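Local coordinates for integral membrane indolylacetylinositol arabinosyltransferase EmbB (Mycolicibacterium smegmatis MC2 155, PDB 7BVC), which probably transfers arabinose units in the membrane to build the arabinan of cell-wall arabinogalactan and binds the drug ethambutol, at residues 44-48 with 222-226; 608-613 with 668-673; 616-620 with 661-666. All blocks are in the same frame, centred on the assembly; numbering follows the deposited sequence.

In the fold
The three contacts fall into two distant groups within this GT-C membrane protein. Interaction 1 comes first along the chain and joins the loop between helix 36-39 and strand 49-55 to helix 220-224, so it closes a long excursion that carries the concanavalin-like domain. Interactions 2 and 3 come later and share one antiparallel helix pair, 608-625 with 654-675; interaction 3 is nested inside the loop closed by interaction 2. Their centres lie about 11 Å apart, and Met-612 touches Ala-665 between them. Interaction 1 is remote, its centre about 67 Å from that of interaction 2 and about 62 Å from that of interaction 3. Of these, only interactions 2 and 3 contribute residues to a cardiolipin pocket.

Interaction 1 of 3, residues 44-48 with 222-226; sequences IPLLP and KLAAM
Ile-44 pushes its CD1 methyl against Ala-225, where a loop that leads into strand 49-55 packs on helix 220-224 and the residues that follow it. This loop-on-helix contact joins the two ends of the long excursion that carries the concanavalin-like domain; consistent with the predicted membrane helices, it lies near where the chain leaves and re-enters the membrane part of the GT-C fold. The Ala-225 methyl is a small knob seated in the notch between two CD1 methyls: CD1 of Ile-44 and CD1 of Leu-47 each come to 3.8 Å from CB of Ala-225. Ile-44 is branched at CB, and its branches divide the work. While CG1 carries CD1 to Ala-225, CG2, anti to the backbone N, meets CG of Met-226 at 3.9 Å, the two side chains crossing at about a right angle. The thin, flexible methionine can fit against such a branched neighbour.

Lys-222 lies alongside Leu-47, its chain extended beyond CG (chi1 -155°) and its CE reaching the Ile-44 carbonyl. Aliphatic for most of its length, a lysine can pack in this way and still deliver its ammonium to a polar partner, here the carbonyl of Phe-480, to which NZ is hydrogen-bonded. CG of Lys-222 lies 3.8 Å from CB of Leu-47, whose CD1 comes to 3.9 Å from CA of Lys-222.

Interaction 2 of 3, residues 608-613 with 668-673; sequences ARNRMA and WAFWLH
Met-612 and Trp-668 form a Met-aromatic contact in an antiparallel pair of helices, predicted to span the membrane, whose short segments approach to 8.7 Å and cross at -163°. The two side chains meet at a slant. SD of Met-612 stands above the six-membered ring of Trp-668, 4.7 Å from its centroid, and CE reaches CE3 of the indole at 3.6 Å. The bend at chi2, 68°, turns the flexible thioether toward the ring. Between the helices Ala-669 offers a small methyl, its CB 4.0 Å from CB of Met-612, which suits a place where the backbones come near: the CA atoms of Arg-609 and Ala-669 are 5.0 Å apart. Leu-672 packs its CB on CB of Arg-609, and its CD1 on CB of Ala-608.

Arg-609 and His-673 run side by side and point the same way, with guanidinium and imidazole planes 79° apart. Arginine suits this spot because its methylenes can pack while its charged end serves a lipid outside the two segments: NH1 makes a salt bridge to the bound cardiolipin, and His-673 belongs to the same pocket. CD2 of His-673 lies over one face of the guanidinium, 3.7 Å from NE of Arg-609.

Interaction 3 of 3, residues 616-620 with 661-666; sequences SLVLF and LSAIAA
Ser-616 and Ser-662 trade hydrogen bonds across the helix interface, each hydroxyl reaching the other residue's backbone carbonyl. OG of Ser-616 gives to O of Ser-662 at 3.2 Å, and OG of Ser-662 gives to O of Ser-616 at 3.3 Å. Both hydroxyls stand anti to their own backbone N, which directs them across the interface. Neither bond lies flat in its carbonyl plane: Ser-662 OG is 36° above that of Ser-616, and Ser-616 OG is tilted 32° from that of Ser-662. Each carbonyl also accepts a helical backbone bond, from Phe-620 N or Ala-666 N, and its two donors come from opposite faces of its plane. Serine fits here because it is small enough for the CA atoms of the pair to lie 4.7 Å apart, and its hydroxyl finds a partner in a largely apolar setting.

Apolar contacts flank the serine pair. CB of Ser-616 meets the methyl of Ala-665 at 3.8 Å, where a small side chain suits the close backbones. One turn on, Leu-619 lays its CB against CB of Ser-662, also at 3.8 Å, while its CD1 branch extends to Leu-661, a residue exposed at the margin of the contact. CB of Phe-620 lies 3.8 Å from OG of Ser-662, and its ring leads away from segment 661-666.

Bound cardiolipin touches Ser-616, Phe-620 and Ser-662, so the serine pair forms part of the lipid site. Segments 616-620 and 661-666 run antiparallel, 166° between their N-to-C directions, and helix 608-625 meets helix 527-545 through Leu-617 and Val-618, which rest on Met-534.

Interaction 1 of 3, residues 44-48 with 222-226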
loop_
_atom_site.group_PDB
_atom_site.type_symbol
_atom_site.label_atom_id
_atom_site.label_comp_id
_atom_site.label_asym_id
_atom_site.label_seq_id
_atom_site.Cartn_x
_atom_site.Cartn_y
_atom_site.Cartn_z
ATOM N N ILE B 44 -23.198 -11.661 35.516
ATOM C CA ILE B 44 -22.399 -12.817 35.103
ATOM C C ILE B 44 -20.932 -12.454 34.928
ATOM O O ILE B 44 -20.071 -13.222 35.384
ATOM C CB ILE B 44 -23.013 -13.470 33.856
ATOM C CG1 ILE B 44 -24.496 -13.754 34.081
ATOM C CG2 ILE B 44 -22.283 -14.754 33.514
ATOM C CD1 ILE B 44 -24.759 -14.729 35.200
ATOM N N PRO B 45 -20.560 -11.336 34.295
ATOM C CA PRO B 45 -19.134 -10.978 34.246
ATOM C C PRO B 45 -18.519 -10.725 35.610
ATOM O O PRO B 45 -17.287 -10.709 35.720
ATOM C CB PRO B 45 -19.118 -9.708 33.389
ATOM C CG PRO B 45 -20.335 -9.802 32.559
ATOM C CD PRO B 45 -21.362 -10.450 33.429
ATOM N N LEU B 46 -19.323 -10.534 36.651
ATOM C CA LEU B 46 -18.829 -10.232 37.990
ATOM C C LEU B 46 -19.353 -11.296 38.948
ATOM O O LEU B 46 -20.363 -11.089 39.623
ATOM C CB LEU B 46 -19.283 -8.836 38.419
ATOM C CG LEU B 46 -18.865 -7.675 37.520
ATOM C CD1 LEU B 46 -19.514 -6.381 37.974
ATOM C CD2 LEU B 46 -17.362 -7.543 37.495
ATOM N N LEU B 47 -18.642 -12.423 39.033
ATOM C CA LEU B 47 -19.054 -13.529 39.887
ATOM C C LEU B 47 -17.849 -14.425 40.095
ATOM O O LEU B 47 -17.030 -14.555 39.173
ATOM C CB LEU B 47 -20.214 -14.322 39.271
ATOM C CG LEU B 47 -21.636 -13.922 39.684
ATOM C CD1 LEU B 47 -22.678 -14.665 38.866
ATOM C CD2 LEU B 47 -21.866 -14.142 41.168
ATOM N N PRO B 48 -17.695 -15.048 41.264
ATOM C CA PRO B 48 -16.478 -15.818 41.535
ATOM C C PRO B 48 -16.281 -16.957 40.546
ATOM O O PRO B 48 -17.238 -17.566 40.063
ATOM C CB PRO B 48 -16.701 -16.349 42.957
ATOM C CG PRO B 48 -18.170 -16.262 43.173
ATOM C CD PRO B 48 -18.619 -15.064 42.407
ATOM N N LYS B 222 -22.046 -18.992 39.853
ATOM C CA LYS B 222 -22.040 -18.511 38.478
ATOM C C LYS B 222 -22.793 -19.433 37.529
ATOM O O LYS B 222 -23.124 -19.009 36.418
ATOM C CB LYS B 222 -20.601 -18.330 37.992
ATOM C CG LYS B 222 -20.445 -17.308 36.880
ATOM C CD LYS B 222 -19.048 -17.338 36.290
ATOM C CE LYS B 222 -18.890 -16.288 35.207
ATOM N NZ LYS B 222 -17.628 -16.467 34.442
ATOM N N LEU B 223 -23.067 -20.672 37.932
ATOM C CA LEU B 223 -23.892 -21.569 37.131
ATOM C C LEU B 223 -25.371 -21.408 37.450
ATOM O O LEU B 223 -26.209 -21.432 36.541
ATOM C CB LEU B 223 -23.467 -23.021 37.355
ATOM C CG LEU B 223 -22.370 -23.564 36.442
ATOM C CD1 LEU B 223 -21.963 -24.959 36.876
ATOM C CD2 LEU B 223 -22.828 -23.562 34.994
ATOM N N ALA B 224 -25.708 -21.249 38.732
ATOM C CA ALA B 224 -27.093 -20.982 39.101
ATOM C C ALA B 224 -27.552 -19.625 38.590
ATOM O O ALA B 224 -28.747 -19.425 38.351
ATOM C CB ALA B 224 -27.260 -21.065 40.616
ATOM N N ALA B 225 -26.627 -18.683 38.415
ATOM C CA ALA B 225 -26.970 -17.384 37.852
ATOM C C ALA B 225 -26.962 -17.376 36.331
ATOM O O ALA B 225 -27.523 -16.455 35.730
ATOM C CB ALA B 225 -26.012 -16.310 38.373
ATOM N N MET B 226 -26.339 -18.368 35.695
ATOM C CA MET B 226 -26.393 -18.501 34.245
ATOM C C MET B 226 -27.603 -19.294 33.783
ATOM O O MET B 226 -28.159 -19.000 32.719
ATOM C CB MET B 226 -25.121 -19.173 33.722
ATOM C CG MET B 226 -23.984 -18.213 33.425
ATOM S SD MET B 226 -22.400 -19.059 33.266
ATOM C CE MET B 226 -22.812 -20.313 32.061
#

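Interaction 2 of 3, residues 608-613 with 668-673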
loop_
_atom_site.group_PDB
_atom_site.type_symbol
_atom_site.label_atom_id
_atom_site.label_comp_id
_atom_site.label_asym_id
_atom_site.label_seq_id
_atom_site.Cartn_x
_atom_site.Cartn_y
_atom_site.Cartn_z
ATOM N N ALA B 608 -34.787 5.982 -24.189
ATOM C CA ALA B 608 -33.752 5.073 -24.667
ATOM C C ALA B 608 -32.365 5.462 -24.175
ATOM O O ALA B 608 -31.531 4.583 -23.927
ATOM C CB ALA B 608 -33.772 5.016 -26.192
ATOM N N ARG B 609 -32.092 6.760 -24.024
ATOM C CA ARG B 609 -30.734 7.177 -23.688
ATOM C C ARG B 609 -30.374 6.832 -22.250
ATOM O O ARG B 609 -29.212 6.526 -21.965
ATOM C CB ARG B 609 -30.554 8.671 -23.953
ATOM C CG ARG B 609 -31.200 9.599 -22.945
ATOM C CD ARG B 609 -30.481 10.933 -22.922
ATOM N NE ARG B 609 -31.223 11.954 -22.188
ATOM C CZ ARG B 609 -31.104 12.172 -20.883
ATOM N NH1 ARG B 609 -31.818 13.124 -20.302
ATOM N NH2 ARG B 609 -30.274 11.442 -20.160
ATOM N N ASN B 610 -31.349 6.838 -21.341
ATOM C CA ASN B 610 -31.066 6.442 -19.964
ATOM C C ASN B 610 -30.716 4.961 -19.883
ATOM O O ASN B 610 -29.768 4.573 -19.184
ATOM C CB ASN B 610 -32.264 6.768 -19.076
ATOM C CG ASN B 610 -32.536 8.255 -18.988
ATOM O OD1 ASN B 610 -31.619 9.057 -18.834
ATOM N ND2 ASN B 610 -33.804 8.632 -19.087
ATOM N N ARG B 611 -31.454 4.123 -20.608
ATOM C CA ARG B 611 -31.156 2.696 -20.616
ATOM C C ARG B 611 -29.826 2.415 -21.306
ATOM O O ARG B 611 -29.078 1.524 -20.887
ATOM C CB ARG B 611 -32.300 1.938 -21.285
ATOM C CG ARG B 611 -33.552 1.880 -20.424
ATOM C CD ARG B 611 -34.620 0.986 -21.015
ATOM N NE ARG B 611 -35.545 1.722 -21.870
ATOM C CZ ARG B 611 -35.757 1.443 -23.150
ATOM N NH1 ARG B 611 -35.107 0.445 -23.725
ATOM N NH2 ARG B 611 -36.617 2.163 -23.853
ATOM N N MET B 612 -29.501 3.184 -22.348
ATOM C CA MET B 612 -28.198 3.033 -22.987
ATOM C C MET B 612 -27.069 3.433 -22.043
ATOM O O MET B 612 -26.017 2.785 -22.013
ATOM C CB MET B 612 -28.146 3.854 -24.272
ATOM C CG MET B 612 -27.219 3.285 -25.322
ATOM S SD MET B 612 -27.824 1.734 -26.001
ATOM C CE MET B 612 -26.282 0.938 -26.428
ATOM N N ALA B 613 -27.271 4.496 -21.261
ATOM C CA ALA B 613 -26.256 4.899 -20.291
ATOM C C ALA B 613 -26.077 3.842 -19.209
ATOM O O ALA B 613 -24.952 3.584 -18.760
ATOM C CB ALA B 613 -26.626 6.247 -19.674
ATOM N N TRP B 668 -23.129 6.127 -28.315
ATOM C CA TRP B 668 -24.506 5.937 -28.753
ATOM C C TRP B 668 -25.475 6.720 -27.874
ATOM O O TRP B 668 -26.408 7.360 -28.377
ATOM C CB TRP B 668 -24.841 4.448 -28.738
ATOM C CG TRP B 668 -26.049 4.060 -29.520
ATOM C CD1 TRP B 668 -27.068 4.870 -29.923
ATOM C CD2 TRP B 668 -26.365 2.751 -29.998
ATOM N NE1 TRP B 668 -28.001 4.145 -30.619
ATOM C CE2 TRP B 668 -27.592 2.839 -30.680
ATOM C CE3 TRP B 668 -25.729 1.510 -29.913
ATOM C CZ2 TRP B 668 -28.194 1.738 -31.276
ATOM C CZ3 TRP B 668 -26.329 0.416 -30.505
ATOM C CH2 TRP B 668 -27.547 0.538 -31.177
ATOM N N ALA B 669 -25.269 6.683 -26.557
ATOM C CA ALA B 669 -26.132 7.429 -25.650
ATOM C C ALA B 669 -26.006 8.929 -25.877
ATOM O O ALA B 669 -27.000 9.660 -25.815
ATOM C CB ALA B 669 -25.805 7.075 -24.203
ATOM N N PHE B 670 -24.792 9.409 -26.155
ATOM C CA PHE B 670 -24.610 10.831 -26.434
ATOM C C PHE B 670 -25.301 11.233 -27.731
ATOM O O PHE B 670 -25.890 12.318 -27.817
ATOM C CB PHE B 670 -23.123 11.168 -26.489
ATOM C CG PHE B 670 -22.836 12.641 -26.520
ATOM C CD1 PHE B 670 -23.551 13.515 -25.723
ATOM C CD2 PHE B 670 -21.849 13.150 -27.344
ATOM C CE1 PHE B 670 -23.288 14.869 -25.749
ATOM C CE2 PHE B 670 -21.582 14.502 -27.374
ATOM C CZ PHE B 670 -22.302 15.362 -26.576
ATOM N N TRP B 671 -25.239 10.375 -28.753
ATOM C CA TRP B 671 -25.939 10.673 -29.999
ATOM C C TRP B 671 -27.449 10.672 -29.807
ATOM O O TRP B 671 -28.151 11.465 -30.439
ATOM C CB TRP B 671 -25.547 9.674 -31.084
ATOM C CG TRP B 671 -26.384 9.787 -32.319
ATOM C CD1 TRP B 671 -27.405 8.967 -32.696
ATOM C CD2 TRP B 671 -26.276 10.787 -33.339
ATOM N NE1 TRP B 671 -27.939 9.389 -33.886
ATOM C CE2 TRP B 671 -27.264 10.505 -34.303
ATOM C CE3 TRP B 671 -25.443 11.892 -33.531
ATOM C CZ2 TRP B 671 -27.438 11.287 -35.442
ATOM C CZ3 TRP B 671 -25.618 12.667 -34.662
ATOM C CH2 TRP B 671 -26.608 12.362 -35.602
ATOM N N LEU B 672 -27.967 9.788 -28.952
ATOM C CA LEU B 672 -29.390 9.833 -28.635
ATOM C C LEU B 672 -29.738 11.076 -27.826
ATOM O O LEU B 672 -30.861 11.582 -27.918
ATOM C CB LEU B 672 -29.806 8.577 -27.872
ATOM C CG LEU B 672 -29.932 7.283 -28.673
ATOM C CD1 LEU B 672 -29.866 6.086 -27.749
ATOM C CD2 LEU B 672 -31.222 7.272 -29.467
ATOM N N HIS B 673 -28.793 11.573 -27.029
ATOM C CA HIS B 673 -29.029 12.772 -26.232
ATOM C C HIS B 673 -29.094 14.016 -27.108
ATOM O O HIS B 673 -29.952 14.882 -26.910
ATOM C CB HIS B 673 -27.929 12.910 -25.178
ATOM C CG HIS B 673 -28.048 14.136 -24.329
ATOM N ND1 HIS B 673 -27.035 15.062 -24.220
ATOM C CD2 HIS B 673 -29.054 14.584 -23.543
ATOM C CE1 HIS B 673 -27.413 16.030 -23.405
ATOM N NE2 HIS B 673 -28.635 15.764 -22.981
#

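Interaction 3 of 3, residues 616-620 with 661-666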
loop_
_atom_site.group_PDB
_atom_site.type_symbol
_atom_site.label_atom_id
_atom_site.label_comp_id
_atom_site.label_asym_id
_atom_site.label_seq_id
_atom_site.Cartn_x
_atom_site.Cartn_y
_atom_site.Cartn_z
ATOM N N SER B 616 -24.029 1.121 -20.672
ATOM C CA SER B 616 -22.637 1.557 -20.672
ATOM C C SER B 616 -22.000 1.375 -19.301
ATOM O O SER B 616 -20.859 0.913 -19.195
ATOM C CB SER B 616 -22.548 3.016 -21.112
ATOM O OG SER B 616 -21.211 3.476 -21.076
ATOM N N LEU B 617 -22.720 1.741 -18.239
ATOM C CA LEU B 617 -22.186 1.577 -16.888
ATOM C C LEU B 617 -21.952 0.106 -16.557
ATOM O O LEU B 617 -20.958 -0.245 -15.907
ATOM C CB LEU B 617 -23.135 2.211 -15.873
ATOM C CG LEU B 617 -22.819 1.987 -14.394
ATOM C CD1 LEU B 617 -21.433 2.506 -14.059
ATOM C CD2 LEU B 617 -23.865 2.652 -13.519
ATOM N N VAL B 618 -22.862 -0.768 -16.993
ATOM C CA VAL B 618 -22.702 -2.200 -16.740
ATOM C C VAL B 618 -21.453 -2.727 -17.443
ATOM O O VAL B 618 -20.651 -3.467 -16.860
ATOM C CB VAL B 618 -23.961 -2.966 -17.178
ATOM C CG1 VAL B 618 -23.677 -4.451 -17.263
ATOM C CG2 VAL B 618 -25.103 -2.695 -16.218
ATOM N N LEU B 619 -21.276 -2.356 -18.712
ATOM C CA LEU B 619 -20.077 -2.787 -19.428
ATOM C C LEU B 619 -18.813 -2.216 -18.795
ATOM O O LEU B 619 -17.771 -2.881 -18.771
ATOM C CB LEU B 619 -20.171 -2.390 -20.900
ATOM C CG LEU B 619 -21.179 -3.194 -21.722
ATOM C CD1 LEU B 619 -21.584 -2.439 -22.972
ATOM C CD2 LEU B 619 -20.610 -4.554 -22.082
ATOM N N PHE B 620 -18.895 -1.000 -18.248
ATOM C CA PHE B 620 -17.740 -0.403 -17.585
ATOM C C PHE B 620 -17.356 -1.179 -16.332
ATOM O O PHE B 620 -16.170 -1.446 -16.095
ATOM C CB PHE B 620 -18.037 1.056 -17.244
ATOM C CG PHE B 620 -16.874 1.790 -16.647
ATOM C CD1 PHE B 620 -15.748 2.064 -17.401
ATOM C CD2 PHE B 620 -16.910 2.211 -15.330
ATOM C CE1 PHE B 620 -14.679 2.742 -16.852
ATOM C CE2 PHE B 620 -15.843 2.888 -14.777
ATOM C CZ PHE B 620 -14.728 3.154 -15.538
ATOM N N LEU B 661 -16.406 -1.571 -25.824
ATOM C CA LEU B 661 -17.856 -1.687 -25.934
ATOM C C LEU B 661 -18.563 -0.625 -25.098
ATOM O O LEU B 661 -19.572 -0.054 -25.526
ATOM C CB LEU B 661 -18.305 -3.085 -25.515
ATOM C CG LEU B 661 -17.843 -4.248 -26.394
ATOM C CD1 LEU B 661 -18.155 -5.573 -25.728
ATOM C CD2 LEU B 661 -18.489 -4.172 -27.764
ATOM N N SER B 662 -18.038 -0.340 -23.905
ATOM C CA SER B 662 -18.626 0.691 -23.059
ATOM C C SER B 662 -18.487 2.071 -23.691
ATOM O O SER B 662 -19.410 2.888 -23.618
ATOM C CB SER B 662 -17.977 0.667 -21.679
ATOM O OG SER B 662 -18.264 1.853 -20.965
ATOM N N ALA B 663 -17.339 2.350 -24.309
ATOM C CA ALA B 663 -17.165 3.625 -25.000
ATOM C C ALA B 663 -18.129 3.750 -26.172
ATOM O O ALA B 663 -18.682 4.828 -26.420
ATOM C CB ALA B 663 -15.720 3.774 -25.471
ATOM N N ILE B 664 -18.346 2.656 -26.904
ATOM C CA ILE B 664 -19.297 2.685 -28.013
ATOM C C ILE B 664 -20.709 2.941 -27.498
ATOM O O ILE B 664 -21.470 3.721 -28.086
ATOM C CB ILE B 664 -19.212 1.380 -28.823
ATOM C CG1 ILE B 664 -17.888 1.312 -29.584
ATOM C CG2 ILE B 664 -20.381 1.267 -29.785
ATOM C CD1 ILE B 664 -17.719 0.056 -30.401
ATOM N N ALA B 665 -21.074 2.303 -26.385
ATOM C CA ALA B 665 -22.394 2.529 -25.804
ATOM C C ALA B 665 -22.548 3.967 -25.316
ATOM O O ALA B 665 -23.626 4.558 -25.443
ATOM C CB ALA B 665 -22.642 1.545 -24.661
ATOM N N ALA B 666 -21.479 4.548 -24.770
ATOM C CA ALA B 666 -21.546 5.934 -24.314
ATOM C C ALA B 666 -21.689 6.895 -25.488
ATOM O O ALA B 666 -22.435 7.878 -25.404
ATOM C CB ALA B 666 -20.309 6.278 -23.488
#